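Local atomic coordinates of inositol-3-phosphate synthase (Caenorhabditis elegans, PDB entry 1VKO), a protein that belongs to the inositol-3-phosphate synthase family, carries a Rossmann-type nucleotide-binding fold and holds nicotinamide-adenine-dinucleotide in a tetrameric assembly. Residues Phe43-Asn48 / His64-Lys69; Phe68-Lys73 / Ser459-Lys464; Thr125-Tyr130 / Asp520-Phe525; Val146-Pro151 / Leu451-Glu456; Pro471-Leu476 / Val488-Pro493. All blocks are in the same frame, centred on the assembly; numbering follows the deposited sequence.

From the N terminus, contact 1 comes first and closes a local hairpin between strands 38-53 and 56-71. Contact 2 begins where contact 1 ends, on strand 56-71, and reaches across 385 residues to strand 461-464, which joins the same sheet. Contact 3 opens inside that long loop, at strand 125-131, but closes beyond it, at 520-525 near the C terminus, so contacts 2 and 3 cross. Contact 4 lies within both loops and ties the 146-151 loop to helix 440-458. Contact 5 forms after contact 2 has closed and still within the span of contact 3. It pairs two loop segments ahead of helix 498-513. Contacts 1, 2, 3 and 5 also touch the second subunit.

Contact 1: Phe43-Asn48 / His64-Lys69; sequences FTYRKN and HDYSFK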
# COMPACT_ATOMS: atom_id res chain seq x y z
N PHE A 43 33.25 35.43 -5.65
CA PHE A 43 33.03 34.04 -6.06
C PHE A 43 33.30 33.93 -7.56
O PHE A 43 32.77 34.70 -8.34
CB PHE A 43 31.60 33.64 -5.72
CG PHE A 43 31.16 32.33 -6.33
CD1 PHE A 43 31.73 31.13 -5.92
CD2 PHE A 43 30.16 32.31 -7.30
CE1 PHE A 43 31.32 29.91 -6.49
CE2 PHE A 43 29.75 31.11 -7.87
CZ PHE A 43 30.33 29.91 -7.45
N THR A 44 34.13 32.97 -7.96
CA THR A 44 34.40 32.71 -9.37
C THR A 44 33.46 31.62 -9.87
O THR A 44 33.59 30.46 -9.48
CB THR A 44 35.89 32.31 -9.54
OG1 THR A 44 36.73 33.47 -9.34
CG2 THR A 44 36.19 31.86 -10.96
N TYR A 45 32.49 32.00 -10.71
CA TYR A 45 31.43 31.09 -11.20
C TYR A 45 31.80 30.29 -12.47
O TYR A 45 32.11 30.87 -13.52
CB TYR A 45 30.11 31.86 -11.36
CG TYR A 45 28.94 31.08 -11.94
CD1 TYR A 45 28.41 29.96 -11.27
CD2 TYR A 45 28.35 31.45 -13.16
CE1 TYR A 45 27.35 29.23 -11.80
CE2 TYR A 45 27.26 30.73 -13.70
CZ TYR A 45 26.77 29.62 -13.00
OH TYR A 45 25.72 28.90 -13.48
N ARG A 46 31.77 28.97 -12.39
CA ARG A 46 32.12 28.13 -13.53
C ARG A 46 30.93 27.84 -14.42
O ARG A 46 30.03 27.12 -14.01
CB ARG A 46 32.71 26.79 -13.07
CG ARG A 46 33.97 26.86 -12.19
CD ARG A 46 34.70 25.54 -12.21
NE ARG A 46 35.57 25.28 -11.07
CZ ARG A 46 35.25 24.51 -10.03
NH1 ARG A 46 34.05 23.93 -9.93
NH2 ARG A 46 36.14 24.34 -9.06
N LYS A 47 30.93 28.37 -15.63
CA LYS A 47 29.78 28.20 -16.55
C LYS A 47 30.24 27.73 -17.91
O LYS A 47 31.20 28.26 -18.46
CB LYS A 47 28.98 29.50 -16.70
CG LYS A 47 27.85 29.41 -17.70
CD LYS A 47 26.93 30.62 -17.70
CE LYS A 47 26.23 30.80 -19.06
NZ LYS A 47 25.40 29.64 -19.54
N ASN A 48 29.56 26.73 -18.44
CA ASN A 48 29.81 26.28 -19.79
C ASN A 48 29.07 27.13 -20.81
O ASN A 48 27.95 27.55 -20.57
CB ASN A 48 29.39 24.81 -19.94
CG ASN A 48 30.37 23.87 -19.32
OD1 ASN A 48 31.58 24.13 -19.30
ND2 ASN A 48 29.86 22.73 -18.80
N HIS A 64 33.29 33.49 -14.22
CA HIS A 64 32.58 34.76 -14.00
C HIS A 64 32.70 35.23 -12.54
O HIS A 64 32.06 34.70 -11.63
CB HIS A 64 31.10 34.62 -14.39
CG HIS A 64 30.87 34.23 -15.82
ND1 HIS A 64 31.06 32.94 -16.27
CD2 HIS A 64 30.44 34.94 -16.88
CE1 HIS A 64 30.78 32.88 -17.56
NE2 HIS A 64 30.40 34.08 -17.96
N ASP A 65 33.53 36.24 -12.30
CA ASP A 65 33.76 36.64 -10.92
C ASP A 65 32.57 37.42 -10.41
O ASP A 65 32.22 38.46 -10.96
CB ASP A 65 35.07 37.43 -10.79
CG ASP A 65 36.29 36.60 -11.16
OD1 ASP A 65 36.10 35.44 -11.58
OD2 ASP A 65 37.47 37.02 -11.09
N TYR A 66 31.91 36.89 -9.39
CA TYR A 66 30.83 37.61 -8.73
C TYR A 66 31.41 38.30 -7.50
O TYR A 66 32.26 37.73 -6.84
CB TYR A 66 29.71 36.65 -8.33
CG TYR A 66 28.67 36.38 -9.40
CD1 TYR A 66 28.82 35.34 -10.30
CD2 TYR A 66 27.53 37.18 -9.51
CE1 TYR A 66 27.87 35.09 -11.30
CE2 TYR A 66 26.57 36.93 -10.51
CZ TYR A 66 26.75 35.88 -11.39
OH TYR A 66 25.81 35.61 -12.38
N SER A 67 30.98 39.51 -7.19
CA SER A 67 31.37 40.13 -5.94
C SER A 67 30.13 40.35 -5.11
O SER A 67 29.31 41.17 -5.46
CB SER A 67 32.12 41.45 -6.18
OG SER A 67 32.68 41.93 -4.97
N PHE A 68 29.96 39.59 -4.03
CA PHE A 68 28.73 39.67 -3.23
C PHE A 68 28.94 40.58 -2.04
O PHE A 68 30.03 40.61 -1.46
CB PHE A 68 28.27 38.30 -2.70
CG PHE A 68 28.07 37.26 -3.76
CD1 PHE A 68 27.02 37.34 -4.65
CD2 PHE A 68 28.94 36.20 -3.87
CE1 PHE A 68 26.84 36.37 -5.66
CE2 PHE A 68 28.76 35.21 -4.87
CZ PHE A 68 27.72 35.30 -5.75
N LYS A 69 27.89 41.29 -1.65
CA LYS A 69 27.87 41.90 -0.34
C LYS A 69 26.67 41.35 0.36
O LYS A 69 25.60 41.29 -0.25
CB LYS A 69 27.80 43.45 -0.40
CG LYS A 69 29.14 44.19 -0.52
CD LYS A 69 28.88 45.72 -0.39
CE LYS A 69 30.16 46.59 -0.34
NZ LYS A 69 30.82 46.75 -1.67
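Phe43 and Tyr66 pair across two neighbouring antiparallel strands, and Tyr45 and His64 form the next hydrogen-bonded pair. Four backbone bonds hold them. Phe43 N donates to Tyr66 O at 2.8 Å, and Tyr66 N returns a short bond to Phe43 O at 2.6 Å. Tyr45 N reaches His64 O at 2.9 Å, and His64 N reaches Tyr45 O at 3.0 Å. The last is the most bent of the four, with 139° at the hydrogen.

Thr44 and Asp65 form the non-hydrogen-bonded pair between them. Their side chains lie side by side on the other face of the sheet. Thr44 OG1 donates to Asp65 OD1 at 3.0 Å, coming from above the carboxylate plane. Asp65 OD2 makes a salt bridge to Lys533 of the second subunit.

The apolar contacts lie on the face of Phe43, Tyr45, Tyr66 and Phe68. Phe43 CB meets the edge of the Phe68 ring, 3.4 Å from Phe68 CE2. The two phenylalanine side chains run beside each other in the same direction. Tyr45 CB sits 3.9 Å from Tyr66 CD1, at the edge of the Tyr66 ring. Tyr45 CG is set anti to its backbone N (chi1 176°), and the two tyrosine side chains lie side by side, pointing the same way. The Tyr66 hydroxyl bonds to Thr527 of the second subunit. Helix 498-513 covers the phenylalanines through Ala511.

This is the register of a long beta hairpin, strands 38-53 and 56-71, with a subunit interface against it.

Contact 2: Phe68-Lys73 / Ser459-Lys464; sequences FKTVLK and SRVSYK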
# COMPACT_ATOMS: atom_id res chain seq x y z
N PHE A 68 29.96 39.59 -4.03
CA PHE A 68 28.73 39.67 -3.23
C PHE A 68 28.94 40.58 -2.04
O PHE A 68 30.03 40.61 -1.46
CB PHE A 68 28.27 38.30 -2.70
CG PHE A 68 28.07 37.26 -3.76
CD1 PHE A 68 27.02 37.34 -4.65
CD2 PHE A 68 28.94 36.20 -3.87
CE1 PHE A 68 26.84 36.37 -5.66
CE2 PHE A 68 28.76 35.21 -4.87
CZ PHE A 68 27.72 35.30 -5.75
N LYS A 69 27.89 41.29 -1.65
CA LYS A 69 27.87 41.90 -0.34
C LYS A 69 26.67 41.35 0.36
O LYS A 69 25.60 41.29 -0.25
CB LYS A 69 27.80 43.45 -0.40
CG LYS A 69 29.14 44.19 -0.52
CD LYS A 69 28.88 45.72 -0.39
CE LYS A 69 30.16 46.59 -0.34
NZ LYS A 69 30.82 46.75 -1.67
N THR A 70 26.84 40.96 1.63
CA THR A 70 25.75 40.44 2.44
C THR A 70 25.64 41.15 3.76
O THR A 70 26.50 40.98 4.61
CB THR A 70 25.95 38.93 2.74
OG1 THR A 70 26.00 38.20 1.51
CG2 THR A 70 24.71 38.36 3.44
N VAL A 71 24.57 41.91 3.98
CA VAL A 71 24.37 42.48 5.31
C VAL A 71 24.26 41.33 6.31
O VAL A 71 23.52 40.36 6.08
CB VAL A 71 23.18 43.46 5.38
CG1 VAL A 71 23.01 44.03 6.81
CG2 VAL A 71 23.36 44.61 4.38
N LEU A 72 25.03 41.39 7.38
CA LEU A 72 25.11 40.26 8.31
C LEU A 72 24.09 40.29 9.44
O LEU A 72 23.80 39.25 10.02
CB LEU A 72 26.51 40.12 8.90
CG LEU A 72 27.67 39.61 8.04
CD1 LEU A 72 28.94 39.59 8.87
CD2 LEU A 72 27.42 38.24 7.47
N LYS A 73 23.57 41.47 9.78
CA LYS A 73 22.52 41.53 10.80
C LYS A 73 21.16 41.44 10.14
O LYS A 73 20.84 42.29 9.30
CB LYS A 73 22.61 42.77 11.68
CG LYS A 73 21.93 42.58 13.02
CD LYS A 73 21.12 43.80 13.45
CE LYS A 73 21.95 44.76 14.29
NZ LYS A 73 21.17 45.98 14.72
N SER A 459 16.95 39.98 0.72
CA SER A 459 16.83 41.43 0.80
C SER A 459 18.13 42.03 1.30
O SER A 459 18.32 43.24 1.19
CB SER A 459 15.64 41.85 1.68
OG SER A 459 16.01 42.05 3.02
N ARG A 460 19.03 41.17 1.81
CA ARG A 460 20.35 41.55 2.35
C ARG A 460 21.53 41.26 1.43
O ARG A 460 22.68 41.54 1.76
CB ARG A 460 20.62 40.90 3.71
CG ARG A 460 19.98 41.66 4.86
CD ARG A 460 20.33 41.12 6.26
NE ARG A 460 19.63 39.87 6.55
CZ ARG A 460 20.20 38.69 6.79
NH1 ARG A 460 21.52 38.52 6.82
NH2 ARG A 460 19.42 37.65 7.04
N VAL A 461 21.26 40.68 0.27
CA VAL A 461 22.35 40.32 -0.64
C VAL A 461 22.37 41.29 -1.82
O VAL A 461 21.33 41.64 -2.36
CB VAL A 461 22.22 38.85 -1.13
CG1 VAL A 461 23.35 38.48 -2.09
CG2 VAL A 461 22.17 37.87 0.05
N SER A 462 23.58 41.70 -2.22
CA SER A 462 23.77 42.41 -3.49
C SER A 462 25.05 41.94 -4.18
O SER A 462 25.88 41.30 -3.58
CB SER A 462 23.80 43.92 -3.25
OG SER A 462 24.86 44.26 -2.36
N TYR A 463 25.20 42.26 -5.46
CA TYR A 463 26.37 41.81 -6.22
C TYR A 463 26.78 42.88 -7.25
O TYR A 463 25.99 43.74 -7.61
CB TYR A 463 26.07 40.46 -6.92
CG TYR A 463 25.10 40.59 -8.07
CD1 TYR A 463 23.75 40.86 -7.83
CD2 TYR A 463 25.54 40.49 -9.38
CE1 TYR A 463 22.87 41.00 -8.87
CE2 TYR A 463 24.65 40.63 -10.44
CZ TYR A 463 23.31 40.89 -10.19
OH TYR A 463 22.41 41.04 -11.24
N LYS A 464 28.02 42.84 -7.72
CA LYS A 464 28.45 43.88 -8.64
C LYS A 464 27.91 43.67 -10.04
O LYS A 464 28.23 42.68 -10.71
CB LYS A 464 29.98 44.00 -8.68
CG LYS A 464 30.53 45.22 -7.96
CD LYS A 464 31.96 45.53 -8.39
CE LYS A 464 32.30 46.97 -8.08
NZ LYS A 464 33.77 47.22 -8.04
O HOH W 1 23.94 43.76 0.05
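Lys69 and Ser462 form the hydrogen-bonded pair that adds strand 461-464 to the antiparallel sheet, beside the hairpin strand 56-71. Lys69 N donates to Ser462 O at 2.8 Å, and Ser462 N donates to Lys69 O at 2.9 Å. Val71 N continues the ladder to Arg460 O, just before the short strand begins. A water also joins Lys69 and Ser462: it donates to Lys69 O and is hydrogen-bonded to Ser462 OG at 2.6 Å.

Apolar contacts are lighter. The non-hydrogen-bonded pairs Phe68 with Tyr463 and Thr70 with Val461 share the opposite face from Lys69. Phe68 CD1 approaches Tyr463 CB at 4.0 Å. Leu512 of helix 498-513 packs against Phe68, Thr70 and Val461. The Tyr463 hydroxyl bonds to the backbone N of Gln528 of the second subunit.

Arg460 makes the polar side-chain contact. Its chain bends at chi3 (-74°) and crosses Val71 at about a right angle, with CG 3.7 Å from Val71 CB. The guanidinium NH2 also bonds to the carbonyl of Pro147. Its NH1 donates in the guanidinium plane to Val71 O, at 2.8 Å and 163° at the hydrogen.

Contact 3: Thr125-Tyr130 / Asp520-Phe525; sequences TVHLGY and DMQIEF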
# COMPACT_ATOMS: atom_id res chain seq x y z
N THR A 125 21.15 20.50 7.35
CA THR A 125 22.59 20.74 7.46
C THR A 125 23.22 20.65 6.08
O THR A 125 22.63 20.12 5.12
CB THR A 125 23.28 19.78 8.41
OG1 THR A 125 23.04 18.44 7.96
CG2 THR A 125 22.71 19.86 9.87
N VAL A 126 24.42 21.21 5.99
CA VAL A 126 25.10 21.44 4.72
C VAL A 126 26.49 20.82 4.79
O VAL A 126 27.12 20.83 5.84
CB VAL A 126 25.16 22.97 4.42
CG1 VAL A 126 25.60 23.24 3.02
CG2 VAL A 126 23.79 23.61 4.67
N HIS A 127 26.96 20.28 3.69
CA HIS A 127 28.23 19.60 3.64
C HIS A 127 29.30 20.57 3.12
O HIS A 127 29.26 20.95 1.95
CB HIS A 127 28.09 18.39 2.73
CG HIS A 127 29.21 17.41 2.83
ND1 HIS A 127 29.55 16.56 1.79
CD2 HIS A 127 30.08 17.14 3.83
CE1 HIS A 127 30.57 15.81 2.15
NE2 HIS A 127 30.92 16.14 3.38
N LEU A 128 30.22 20.99 4.01
CA LEU A 128 31.40 21.81 3.64
C LEU A 128 32.63 20.99 3.23
O LEU A 128 33.55 21.53 2.61
CB LEU A 128 31.82 22.72 4.78
CG LEU A 128 30.89 23.69 5.51
CD1 LEU A 128 29.72 24.17 4.64
CD2 LEU A 128 30.39 22.99 6.73
N GLY A 129 32.65 19.70 3.60
CA GLY A 129 33.78 18.82 3.31
C GLY A 129 34.17 17.86 4.43
O GLY A 129 33.37 17.59 5.34
N TYR A 130 35.40 17.35 4.34
CA TYR A 130 36.00 16.38 5.25
C TYR A 130 37.23 16.94 6.01
O TYR A 130 38.11 17.59 5.42
CB TYR A 130 36.45 15.16 4.45
CG TYR A 130 36.99 14.04 5.31
CD1 TYR A 130 36.14 13.10 5.86
CD2 TYR A 130 38.36 13.90 5.53
CE1 TYR A 130 36.62 12.08 6.65
CE2 TYR A 130 38.85 12.87 6.32
CZ TYR A 130 37.97 11.96 6.87
OH TYR A 130 38.43 10.92 7.66
N ASP A 520 30.90 17.69 -3.60
CA ASP A 520 30.04 16.63 -4.20
C ASP A 520 30.90 15.60 -4.92
O ASP A 520 30.42 14.56 -5.33
CB ASP A 520 28.93 17.18 -5.12
CG ASP A 520 29.46 17.95 -6.34
OD1 ASP A 520 30.54 18.53 -6.29
OD2 ASP A 520 28.86 18.04 -7.43
N MET A 521 32.20 15.89 -5.02
CA MET A 521 33.15 14.95 -5.58
C MET A 521 34.41 15.03 -4.77
O MET A 521 35.33 15.76 -5.14
CB MET A 521 33.48 15.26 -7.03
CG MET A 521 34.45 14.25 -7.63
SD MET A 521 35.25 14.77 -9.15
CE MET A 521 36.31 16.07 -8.47
N GLN A 522 34.47 14.28 -3.68
CA GLN A 522 35.60 14.32 -2.78
C GLN A 522 36.68 13.40 -3.29
O GLN A 522 36.85 12.30 -2.80
CB GLN A 522 35.17 13.95 -1.38
CG GLN A 522 33.91 14.62 -1.01
CD GLN A 522 33.59 14.45 0.42
OE1 GLN A 522 32.81 13.57 0.78
NE2 GLN A 522 34.21 15.25 1.26
N ILE A 523 37.41 13.87 -4.29
CA ILE A 523 38.41 13.08 -4.98
C ILE A 523 39.65 12.77 -4.07
O ILE A 523 40.44 11.87 -4.37
CB ILE A 523 38.73 13.77 -6.37
CG1 ILE A 523 39.47 12.84 -7.33
CG2 ILE A 523 39.38 15.16 -6.17
CD1 ILE A 523 39.74 13.40 -8.73
N GLU A 524 39.75 13.47 -2.92
CA GLU A 524 40.85 13.22 -1.97
C GLU A 524 40.86 11.79 -1.51
O GLU A 524 41.90 11.34 -1.00
CB GLU A 524 40.70 13.97 -0.64
CG GLU A 524 40.33 15.41 -0.65
CD GLU A 524 38.85 15.58 -0.61
OE1 GLU A 524 38.25 15.33 -1.67
OE2 GLU A 524 38.32 15.97 0.44
N PHE A 525 39.71 11.11 -1.61
CA PHE A 525 39.57 9.79 -1.01
C PHE A 525 40.12 8.65 -1.87
O PHE A 525 40.28 7.53 -1.41
CB PHE A 525 38.10 9.50 -0.71
CG PHE A 525 37.49 10.42 0.26
CD1 PHE A 525 38.27 11.16 1.16
CD2 PHE A 525 36.11 10.54 0.32
CE1 PHE A 525 37.68 12.00 2.09
CE2 PHE A 525 35.52 11.38 1.24
CZ PHE A 525 36.31 12.12 2.12
O HOH W 2 35.96 17.76 1.17
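Tyr130 and Phe525 form a T-shaped (edge-to-face) pair, while His127 meets Gln522, the centre of an inverse gamma turn. The contact joins strand 125-131, one arm of a two-stranded antiparallel sheet, to the loop that follows helix 498-513.

In the first shell, the edge of Phe525 points at one face of Tyr130. The ring centres are 5.2 Å apart and the planes stand at 84°. Tyr130 CG, anti to its backbone N (chi1 -176°), comes within 3.8 Å of Phe525 CZ, and Phe525 CE1 lies above the same face, offset toward its rim. His127 and Gln522 reach toward each other tip to tip, with imidazole and amide planes at 90°. Gln522 OE1 lies in the imidazole plane, 3.5 Å from His127 CE1. Gln522 NE2 packs near Tyr130 CB at 3.9 Å.

No direct hydrogen bond links the segments; a water and Gln137 make polar links between them.

The second shell positions these groups. Gln137, on the partner strand 136-141, bonds through NE2 to Gln522 OE1 and through OE1 to His127 NE2. Both tips are therefore fixed by the same side chain, and Phe139 stacks on the His127 ring. Pro493 of the second subunit packs on both Tyr130 and Phe525.

The water has three partners. It accepts from Tyr130 N at 3.2 Å and from Gln522 NE2 at 3.1 Å, and donates to Glu524 OE2 at 3.1 Å.

Contact 4: Val146-Pro151 / Leu451-Glu456; sequences VPILSP and LAILTE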
# COMPACT_ATOMS: atom_id res chain seq x y z
N VAL A 146 25.22 31.82 6.56
CA VAL A 146 25.00 33.27 6.66
C VAL A 146 23.89 33.51 7.69
O VAL A 146 22.96 32.73 7.79
CB VAL A 146 24.76 34.01 5.30
CG1 VAL A 146 25.97 33.92 4.40
CG2 VAL A 146 23.57 33.50 4.58
N PRO A 147 24.04 34.54 8.53
CA PRO A 147 23.05 34.83 9.56
C PRO A 147 21.66 35.03 8.97
O PRO A 147 21.49 35.79 8.00
CB PRO A 147 23.58 36.12 10.22
CG PRO A 147 25.09 36.10 9.95
CD PRO A 147 25.21 35.44 8.59
N ILE A 148 20.67 34.34 9.53
CA ILE A 148 19.28 34.44 9.06
C ILE A 148 18.34 34.53 10.25
O ILE A 148 18.74 34.22 11.35
CB ILE A 148 18.88 33.26 8.15
CG1 ILE A 148 19.08 31.92 8.88
CG2 ILE A 148 19.62 33.32 6.82
CD1 ILE A 148 18.57 30.70 8.16
N LEU A 149 17.10 34.95 10.04
CA LEU A 149 16.12 34.98 11.13
C LEU A 149 15.83 33.60 11.73
O LEU A 149 16.02 32.57 11.08
CB LEU A 149 14.81 35.58 10.63
CG LEU A 149 14.82 36.99 10.07
CD1 LEU A 149 13.63 37.14 9.16
CD2 LEU A 149 14.80 38.00 11.24
N SER A 150 15.39 33.60 12.98
CA SER A 150 14.69 32.46 13.55
C SER A 150 13.24 32.82 13.49
O SER A 150 12.91 34.00 13.61
CB SER A 150 15.06 32.28 15.02
OG SER A 150 14.00 31.65 15.74
N PRO A 151 12.35 31.84 13.35
CA PRO A 151 10.93 32.18 13.29
C PRO A 151 10.47 32.84 14.58
O PRO A 151 9.40 33.43 14.61
CB PRO A 151 10.25 30.82 13.11
CG PRO A 151 11.33 29.96 12.46
CD PRO A 151 12.59 30.39 13.22
N LEU A 451 9.94 30.54 3.57
CA LEU A 451 9.78 31.52 2.49
C LEU A 451 10.07 32.94 3.03
O LEU A 451 10.85 33.71 2.46
CB LEU A 451 8.39 31.42 1.86
CG LEU A 451 8.04 30.16 1.05
CD1 LEU A 451 6.54 29.92 1.12
CD2 LEU A 451 8.51 30.24 -0.40
N ALA A 452 9.45 33.27 4.16
CA ALA A 452 9.69 34.57 4.74
C ALA A 452 11.21 34.73 4.94
O ALA A 452 11.78 35.78 4.61
CB ALA A 452 8.93 34.71 6.07
N ILE A 453 11.85 33.67 5.43
CA ILE A 453 13.19 33.80 5.98
C ILE A 453 14.21 33.94 4.85
O ILE A 453 15.11 34.78 4.90
CB ILE A 453 13.48 32.64 6.98
CG1 ILE A 453 12.76 32.93 8.31
CG2 ILE A 453 14.98 32.42 7.21
CD1 ILE A 453 12.79 31.80 9.31
N LEU A 454 14.04 33.17 3.80
CA LEU A 454 14.91 33.31 2.66
C LEU A 454 14.71 34.63 1.94
O LEU A 454 15.64 35.14 1.30
CB LEU A 454 14.71 32.13 1.70
CG LEU A 454 15.14 30.83 2.34
CD1 LEU A 454 14.55 29.67 1.62
CD2 LEU A 454 16.69 30.70 2.48
N THR A 455 13.49 35.20 2.03
CA THR A 455 13.22 36.50 1.42
C THR A 455 13.98 37.64 2.10
O THR A 455 14.63 38.43 1.43
CB THR A 455 11.72 36.80 1.38
OG1 THR A 455 11.07 35.86 0.53
CG2 THR A 455 11.47 38.14 0.68
N GLU A 456 13.89 37.70 3.43
CA GLU A 456 14.61 38.71 4.21
C GLU A 456 16.11 38.59 3.97
O GLU A 456 16.82 39.60 3.92
CB GLU A 456 14.31 38.58 5.70
CG GLU A 456 14.71 39.78 6.53
CD GLU A 456 16.21 39.87 6.78
OE1 GLU A 456 16.82 38.82 7.07
OE2 GLU A 456 16.77 41.00 6.69
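Ile453 loses the most surface in this contact, and it packs from helix 440-458 against Ile148, Leu149 and Pro151. No hydrogen bond crosses here. Ile453 CD1 lies 3.8 Å from Leu149 O and 3.9 Å from Pro151 CG. Its other branch, CG2, is anti to the backbone N and meets Ile148 CD1 at 4.1 Å. The two isoleucine side chains cross at about a right angle. The two branches of Ile453 thus grip different parts of the loop.

Leu149 comes next in buried surface. Its CB faces Ile453 CG1 at 4.1 Å. Its CD1 touches the aliphatic part of Glu456, 3.8 Å from Glu456 CB and nearly as close to CG. The bend at chi2 (-76°) turns Glu456 CD off the line of these two carbons. The buried carboxylate is satisfied elsewhere: OE1 forms a salt bridge with Arg460 and OE2 accepts from the backbone N of Arg75.

Segment 146-151 lies in the loop between strand 136-141 and strand 154-159 of the parallel sheet. Thr77, on the neighbouring strand 77-82, packs against Leu149 and Glu456. Helix 120-123 adds Gln122 against Ile453 and Pro151, and Val146 turns to helix 498-513.

Contact 5: Pro471-Leu476 / Val488-Pro493; sequences PFHSVL and VPPGTP
The first torsion of His473 (chi1 -163°) sets CG anti to the backbone N, 3.8 Å from Pro489 CG. In Val475, CG1 is likewise anti to the backbone N (chi1 179°) and meets the backbone of Val488, 3.5 Å from Val488 C.

The imidazole is held by its own segment. Val475 N donates to His473 ND1 at 3.0 Å, nearly straight at 174° and in the ring plane. ND1 is the acceptor, and the bond fixes the rotation of the ring.

The face of the ring then receives the proline. Pro489 CB sits above its centre in a CH-pi contact, 3.7 Å from the His473 ring centroid. Pro489 CG lies over the same ring, and the two side chains slide past each other in opposite directions. Pro490 CD adds a looser touch at 3.9 Å from His473 NE2. On the backbone side, Pro489 CD approaches Val475 O at 3.4 Å.

Around the pair, Glu314 of helix 307-316 packs against His473 and Pro490, and Phe525 of the second subunit packs on Pro489.

Pro489 also opens a type II beta turn that ends at Thr492. Its O accepts from Thr492 N and, on a lone pair in the carbonyl plane, from Thr492 OG1 at 2.7 Å. Pro490 followed by Gly491, with positive phi, at the two central positions is classic for this turn, here with its first residue, Pro489, set over the face of a histidine in a CH-pi contact.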
# COMPACT_ATOMS: atom_id res chain seq x y z
N PRO A 471 20.72 44.29 -6.23
CA PRO A 471 20.03 43.09 -5.72
C PRO A 471 19.73 42.07 -6.82
O PRO A 471 19.68 42.40 -8.00
CB PRO A 471 18.71 43.65 -5.21
CG PRO A 471 18.45 44.83 -6.11
CD PRO A 471 19.81 45.46 -6.28
N PHE A 472 19.52 40.82 -6.43
CA PHE A 472 19.00 39.80 -7.35
C PHE A 472 17.72 40.25 -8.10
O PHE A 472 17.05 41.19 -7.68
CB PHE A 472 18.74 38.52 -6.56
CG PHE A 472 19.98 37.93 -5.92
CD1 PHE A 472 21.25 38.08 -6.50
CD2 PHE A 472 19.87 37.16 -4.75
CE1 PHE A 472 22.39 37.50 -5.93
CE2 PHE A 472 21.01 36.58 -4.16
CZ PHE A 472 22.28 36.76 -4.75
N HIS A 473 17.37 39.56 -9.20
CA HIS A 473 16.07 39.77 -9.87
C HIS A 473 14.90 39.73 -8.87
O HIS A 473 14.94 38.98 -7.91
CB HIS A 473 15.86 38.72 -10.96
CG HIS A 473 14.78 39.07 -11.94
ND1 HIS A 473 13.44 39.04 -11.62
CD2 HIS A 473 14.84 39.48 -13.23
CE1 HIS A 473 12.72 39.42 -12.66
NE2 HIS A 473 13.54 39.69 -13.65
N SER A 474 13.86 40.55 -9.10
CA SER A 474 12.65 40.59 -8.25
C SER A 474 11.96 39.24 -8.07
O SER A 474 11.42 38.97 -6.99
CB SER A 474 11.60 41.56 -8.79
OG SER A 474 12.12 42.86 -8.95
N VAL A 475 11.93 38.43 -9.12
CA VAL A 475 11.21 37.15 -9.08
C VAL A 475 12.16 36.17 -8.49
O VAL A 475 13.01 35.61 -9.23
CB VAL A 475 10.82 36.60 -10.48
CG1 VAL A 475 10.09 35.26 -10.34
CG2 VAL A 475 9.95 37.57 -11.23
N LEU A 476 12.07 35.94 -7.19
CA LEU A 476 13.12 35.19 -6.56
C LEU A 476 12.94 33.71 -6.56
O LEU A 476 12.38 33.10 -5.63
CB LEU A 476 13.68 35.82 -5.26
CG LEU A 476 13.17 35.56 -3.86
CD1 LEU A 476 13.89 36.46 -2.91
CD2 LEU A 476 11.73 35.86 -3.83
N VAL A 488 9.51 32.29 -12.21
CA VAL A 488 10.93 32.52 -12.42
C VAL A 488 11.16 33.74 -13.34
O VAL A 488 10.30 34.05 -14.19
CB VAL A 488 11.63 31.27 -13.00
CG1 VAL A 488 11.46 30.04 -12.08
CG2 VAL A 488 11.17 30.99 -14.46
N PRO A 489 12.29 34.42 -13.19
CA PRO A 489 12.57 35.58 -14.01
C PRO A 489 12.27 35.30 -15.48
O PRO A 489 12.67 34.25 -15.98
CB PRO A 489 14.06 35.80 -13.79
CG PRO A 489 14.25 35.35 -12.37
CD PRO A 489 13.39 34.15 -12.23
N PRO A 490 11.57 36.21 -16.16
CA PRO A 490 11.20 36.00 -17.59
C PRO A 490 12.36 35.47 -18.46
O PRO A 490 13.50 35.93 -18.34
CB PRO A 490 10.76 37.40 -18.07
CG PRO A 490 10.75 38.32 -16.80
CD PRO A 490 11.06 37.48 -15.60
N GLY A 491 12.04 34.51 -19.32
CA GLY A 491 13.02 33.94 -20.27
C GLY A 491 14.01 32.92 -19.72
O GLY A 491 15.00 32.58 -20.40
N THR A 492 13.79 32.45 -18.50
CA THR A 492 14.67 31.44 -17.91
C THR A 492 13.86 30.18 -17.55
O THR A 492 12.64 30.28 -17.33
CB THR A 492 15.38 31.98 -16.69
OG1 THR A 492 14.41 32.25 -15.67
CG2 THR A 492 16.04 33.33 -16.96
N PRO A 493 14.52 29.02 -17.51
CA PRO A 493 13.86 27.74 -17.31
C PRO A 493 13.40 27.49 -15.87
O PRO A 493 14.06 27.89 -14.92
CB PRO A 493 14.94 26.74 -17.65
CG PRO A 493 16.20 27.42 -17.29
CD PRO A 493 15.98 28.83 -17.65